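Local atomic coordinates of MmoQ Response regulator (Methylococcus capsulatus, PDB entry 3LJX), a protein that probably acts as a response regulator making cyclic di-GMP from two GTP, of which this fragment contains the helical HDOD domain. Residues E32-E37 and A82-A87; Q41-D46 and A69-A74. All coordinates share one frame; numbering follows the deposited sequence.

Contact 1: E32-E37 and A82-A87; sequences EDVTAE and AVRQFA
Val-34 and Arg-84 carry this contact, which joins the loop leading into helix 36-43 to one side of helix 80-88 in the HDOD domain. The evidence for close packing is a single pair: Val-34 CG2 lies 3.8 Å from Arg-84 NH2, with the two side chains running at a slant to each other. In both residues CB is set on the side facing the other segment. In Arg-84 the CG is turned anti to the backbone N (chi1 -172°), and the chain then bends at chi3 (-105°), which carries the guanidinium across to the methyl. Val-34 is buried and also rests on Leu-28 of helix 19-29. Arg-84 reaches the same helix, since its NE makes a weak hydrogen bond to Ala-29 O at the final residue of that helix.

The other side is loose. Glu-32 O comes no nearer to Arg-84 NH2 than 4.3 Å, too far for a hydrogen bond, and approaches the guanidinium obliquely. Asp-33 OD2 stands 6.9 Å from Arg-84 NH2, so the opposite charges do not pair. Glu-32 and Asp-33 are exposed and poorly ordered, and their CB atoms point away from helix 80-88. The whole interface buries just 73 Å².

Chemically, the two segments meet through a methyl against a guanidinium nitrogen, a van der Waals contact without direction, and no hydrogen bond or salt bridge crosses between them. With Ala-87 packed on Ile-25 and Ala-29, helix 19-29 lies against both segments. The nearby acids could exert at most a diffuse attraction on the arginine.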
# COMPACT_ATOMS: atom_id res chain seq x y z
N GLU A 32 -0.48 21.07 -19.64
CA GLU A 32 -0.18 22.47 -19.34
C GLU A 32 -0.76 22.86 -17.98
O GLU A 32 -0.03 23.32 -17.10
CB GLU A 32 -0.74 23.37 -20.43
CG GLU A 32 -0.23 24.81 -20.41
CD GLU A 32 1.07 24.98 -21.18
OE1 GLU A 32 1.94 24.08 -21.11
OE2 GLU A 32 1.23 26.03 -21.85
N ASP A 33 -2.06 22.67 -17.82
CA ASP A 33 -2.75 23.14 -16.63
C ASP A 33 -3.49 22.04 -15.87
O ASP A 33 -4.68 21.83 -16.07
CB ASP A 33 -3.71 24.28 -16.98
CG ASP A 33 -2.98 25.52 -17.49
OD1 ASP A 33 -3.19 25.90 -18.66
OD2 ASP A 33 -2.19 26.11 -16.71
N VAL A 34 -2.76 21.34 -15.01
CA VAL A 34 -3.33 20.29 -14.17
C VAL A 34 -3.41 20.75 -12.72
O VAL A 34 -2.50 21.42 -12.24
CB VAL A 34 -2.49 19.01 -14.22
CG1 VAL A 34 -2.78 18.25 -15.48
CG2 VAL A 34 -1.00 19.35 -14.11
N THR A 35 -4.50 20.39 -12.04
CA THR A 35 -4.66 20.73 -10.63
C THR A 35 -3.84 19.80 -9.73
O THR A 35 -3.50 18.68 -10.11
CB THR A 35 -6.14 20.63 -10.18
OG1 THR A 35 -6.63 19.32 -10.47
CG2 THR A 35 -7.00 21.66 -10.91
N ALA A 36 -3.52 20.28 -8.53
CA ALA A 36 -2.92 19.44 -7.50
C ALA A 36 -3.81 18.23 -7.28
O ALA A 36 -3.34 17.09 -7.22
CB ALA A 36 -2.78 20.23 -6.21
N GLU A 37 -5.11 18.50 -7.19
CA GLU A 37 -6.11 17.49 -6.87
C GLU A 37 -6.19 16.38 -7.91
O GLU A 37 -6.21 15.20 -7.56
CB GLU A 37 -7.48 18.14 -6.66
CG GLU A 37 -7.60 18.99 -5.39
CD GLU A 37 -6.76 20.28 -5.44
OE1 GLU A 37 -6.47 20.79 -6.55
OE2 GLU A 37 -6.39 20.78 -4.35
N ALA A 82 7.63 20.12 -7.34
CA ALA A 82 8.47 19.01 -6.91
C ALA A 82 7.76 17.67 -7.13
O ALA A 82 8.35 16.73 -7.66
CB ALA A 82 8.90 19.17 -5.46
N VAL A 83 6.49 17.59 -6.75
CA VAL A 83 5.76 16.34 -6.91
C VAL A 83 5.64 16.01 -8.39
O VAL A 83 5.74 14.84 -8.79
CB VAL A 83 4.38 16.39 -6.22
CG1 VAL A 83 3.49 15.26 -6.72
CG2 VAL A 83 4.56 16.35 -4.70
N ARG A 84 5.45 17.04 -9.21
CA ARG A 84 5.36 16.84 -10.66
C ARG A 84 6.63 16.20 -11.22
O ARG A 84 6.57 15.31 -12.07
CB ARG A 84 5.06 18.16 -11.37
CG ARG A 84 4.76 17.98 -12.84
CD ARG A 84 4.98 19.26 -13.62
NE ARG A 84 3.73 19.89 -13.99
CZ ARG A 84 3.24 20.97 -13.40
NH1 ARG A 84 3.91 21.55 -12.40
NH2 ARG A 84 2.08 21.48 -13.81
N GLN A 85 7.79 16.64 -10.74
CA GLN A 85 9.06 16.03 -11.12
C GLN A 85 9.05 14.50 -10.93
O GLN A 85 9.56 13.76 -11.77
CB GLN A 85 10.23 16.65 -10.34
CG GLN A 85 10.53 18.09 -10.72
CD GLN A 85 11.13 18.20 -12.10
OE1 GLN A 85 12.07 17.47 -12.43
NE2 GLN A 85 10.60 19.10 -12.92
N PHE A 86 8.50 14.03 -9.82
CA PHE A 86 8.46 12.59 -9.56
C PHE A 86 7.54 11.91 -10.56
O PHE A 86 7.84 10.82 -11.07
CB PHE A 86 8.00 12.31 -8.13
CG PHE A 86 9.10 12.46 -7.13
CD1 PHE A 86 9.94 11.39 -6.84
CD2 PHE A 86 9.32 13.67 -6.49
CE1 PHE A 86 10.97 11.53 -5.92
CE2 PHE A 86 10.35 13.82 -5.57
CZ PHE A 86 11.19 12.75 -5.29
N ALA A 87 6.41 12.57 -10.85
CA ALA A 87 5.47 12.07 -11.86
C ALA A 87 6.10 12.01 -13.27
O ALA A 87 5.92 11.02 -13.98
CB ALA A 87 4.20 12.90 -11.87

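Contact 2: Q41-D46 and A69-A74; sequences QLIQTD and ASVIDA
Val-71 wedges its two methyls against Ile-43 and Gln-44, where the last turn of helix 36-43 meets the N-terminus of helix 71-78 in the all-helical HDOD domain.

The apolar part is buried. Val-71 CG2 sits 3.7 Å from Gln-44 CB and 3.9 Å from Ile-43 CG2, with CG1 beside the same isoleucine branch; the Ile-43 and Val-71 side chains cross at about a right angle. An exchange of Val-71 for alanine removes both methyls and would probably open a gap facing Ile-43 CG2 and Gln-44 CB.

Polar links pass through water. The extended Gln-44 chain (chi2 175°) brings OE1 to two waters that donate to it. One, 2.8 Å from Gln-44 OE1, accepts from Val-71 N; the second, 2.7 Å from Gln-44 OE1, accepts from Ile-72 N. Two first-turn amides, which no preceding helical carbonyl serves, are thereby satisfied.

Within each segment, polar bonds fix the ends. Thr-45 N and OG1 both donate to Leu-42 O as the chain leaves its helix. Ser-70 is the N-cap: its OG accepts from Asp-73 N (3.1 Å, N-H...O 154°) and donates to Asp-73 OD2 at 2.6 Å, from above the carboxylate plane.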
# COMPACT_ATOMS: atom_id res chain seq x y z
N GLN A 41 -5.06 12.49 -7.21
CA GLN A 41 -6.05 11.43 -7.38
C GLN A 41 -5.49 10.33 -8.28
O GLN A 41 -5.67 9.14 -8.03
CB GLN A 41 -7.34 11.99 -7.99
CG GLN A 41 -8.25 12.68 -6.99
CD GLN A 41 -9.33 11.75 -6.44
OE1 GLN A 41 -9.21 11.20 -5.34
NE2 GLN A 41 -10.40 11.57 -7.22
N LEU A 42 -4.80 10.75 -9.33
CA LEU A 42 -4.27 9.81 -10.29
C LEU A 42 -3.03 9.11 -9.75
O LEU A 42 -2.88 7.89 -9.88
CB LEU A 42 -3.98 10.53 -11.60
CG LEU A 42 -3.56 9.63 -12.75
CD1 LEU A 42 -4.43 8.39 -12.78
CD2 LEU A 42 -3.63 10.40 -14.06
N ILE A 43 -2.14 9.87 -9.12
CA ILE A 43 -0.87 9.32 -8.64
C ILE A 43 -1.13 8.31 -7.53
O ILE A 43 -0.42 7.30 -7.41
CB ILE A 43 0.06 10.43 -8.10
CG1 ILE A 43 0.70 11.20 -9.26
CG2 ILE A 43 1.15 9.84 -7.21
CD1 ILE A 43 1.50 12.41 -8.82
N GLN A 44 -2.15 8.57 -6.72
CA GLN A 44 -2.37 7.70 -5.57
C GLN A 44 -3.04 6.39 -5.96
O GLN A 44 -3.40 5.60 -5.10
CB GLN A 44 -3.14 8.41 -4.46
CG GLN A 44 -4.59 8.62 -4.78
CD GLN A 44 -5.34 9.21 -3.61
OE1 GLN A 44 -4.72 9.68 -2.65
NE2 GLN A 44 -6.68 9.19 -3.67
N THR A 45 -3.21 6.14 -7.26
CA THR A 45 -3.60 4.81 -7.71
C THR A 45 -2.37 3.91 -7.87
O THR A 45 -2.49 2.71 -8.11
CB THR A 45 -4.38 4.81 -9.05
OG1 THR A 45 -3.55 5.36 -10.09
CG2 THR A 45 -5.67 5.61 -8.93
N ASP A 46 -1.18 4.51 -7.75
CA ASP A 46 0.06 3.75 -7.94
C ASP A 46 0.90 3.65 -6.66
O ASP A 46 1.42 4.66 -6.17
CB ASP A 46 0.90 4.34 -9.07
CG ASP A 46 2.20 3.58 -9.27
OD1 ASP A 46 2.13 2.37 -9.58
OD2 ASP A 46 3.28 4.19 -9.11
N ALA A 69 0.95 11.62 4.73
CA ALA A 69 0.50 10.27 4.45
C ALA A 69 -0.54 10.27 3.33
O ALA A 69 -1.41 9.40 3.27
CB ALA A 69 -0.07 9.63 5.72
N SER A 70 -0.46 11.26 2.46
CA SER A 70 -1.24 11.26 1.23
C SER A 70 -0.55 12.11 0.16
O SER A 70 0.16 13.08 0.48
CB SER A 70 -2.63 11.80 1.49
OG SER A 70 -2.55 13.17 1.85
N VAL A 71 -0.75 11.77 -1.10
CA VAL A 71 -0.14 12.56 -2.16
C VAL A 71 -0.57 14.02 -2.06
O VAL A 71 0.26 14.92 -2.22
CB VAL A 71 -0.47 12.00 -3.54
CG1 VAL A 71 0.35 12.72 -4.62
CG2 VAL A 71 -0.19 10.49 -3.56
N ILE A 72 -1.85 14.27 -1.78
CA ILE A 72 -2.32 15.66 -1.74
C ILE A 72 -1.65 16.44 -0.60
O ILE A 72 -1.29 17.61 -0.76
CB ILE A 72 -3.84 15.75 -1.66
CG1 ILE A 72 -4.30 17.19 -1.86
CG2 ILE A 72 -4.34 15.20 -0.33
CD1 ILE A 72 -4.03 17.72 -3.25
N ASP A 73 -1.44 15.79 0.55
CA ASP A 73 -0.70 16.44 1.63
C ASP A 73 0.77 16.66 1.29
O ASP A 73 1.36 17.68 1.66
CB ASP A 73 -0.84 15.67 2.94
CG ASP A 73 -2.26 15.71 3.47
OD1 ASP A 73 -2.90 16.79 3.37
OD2 ASP A 73 -2.73 14.67 3.99
N ALA A 74 1.37 15.71 0.58
CA ALA A 74 2.75 15.91 0.13
C ALA A 74 2.84 17.15 -0.77
O ALA A 74 3.74 17.99 -0.62
CB ALA A 74 3.28 14.67 -0.58
O HOH W 1 -2.31 9.46 -1.19
O HOH W 2 -3.99 12.14 -1.98

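Along the chain the four segments run 32-37, 41-46, 69-74, 82-87, which nests contact 2 inside the loop closed by contact 1. Their centres are 11 Å apart, on the same side of the chain's centre, with contact 1 farther out (21 Å against 11 Å). Helix 36-43 serves both, one end near each, while helices 71-78 and 80-88 follow each other in sequence. Direct packing joins the two: Ile-43 CD1 lies 4.1 Å from Val-83 CG1, and Ile-72 CD1 touches Ala-36 and Glu-37. The two contacts thus form adjoining parts of the helical packing within the HDOD domain, buried at contact 2 and only partly buried at contact 1.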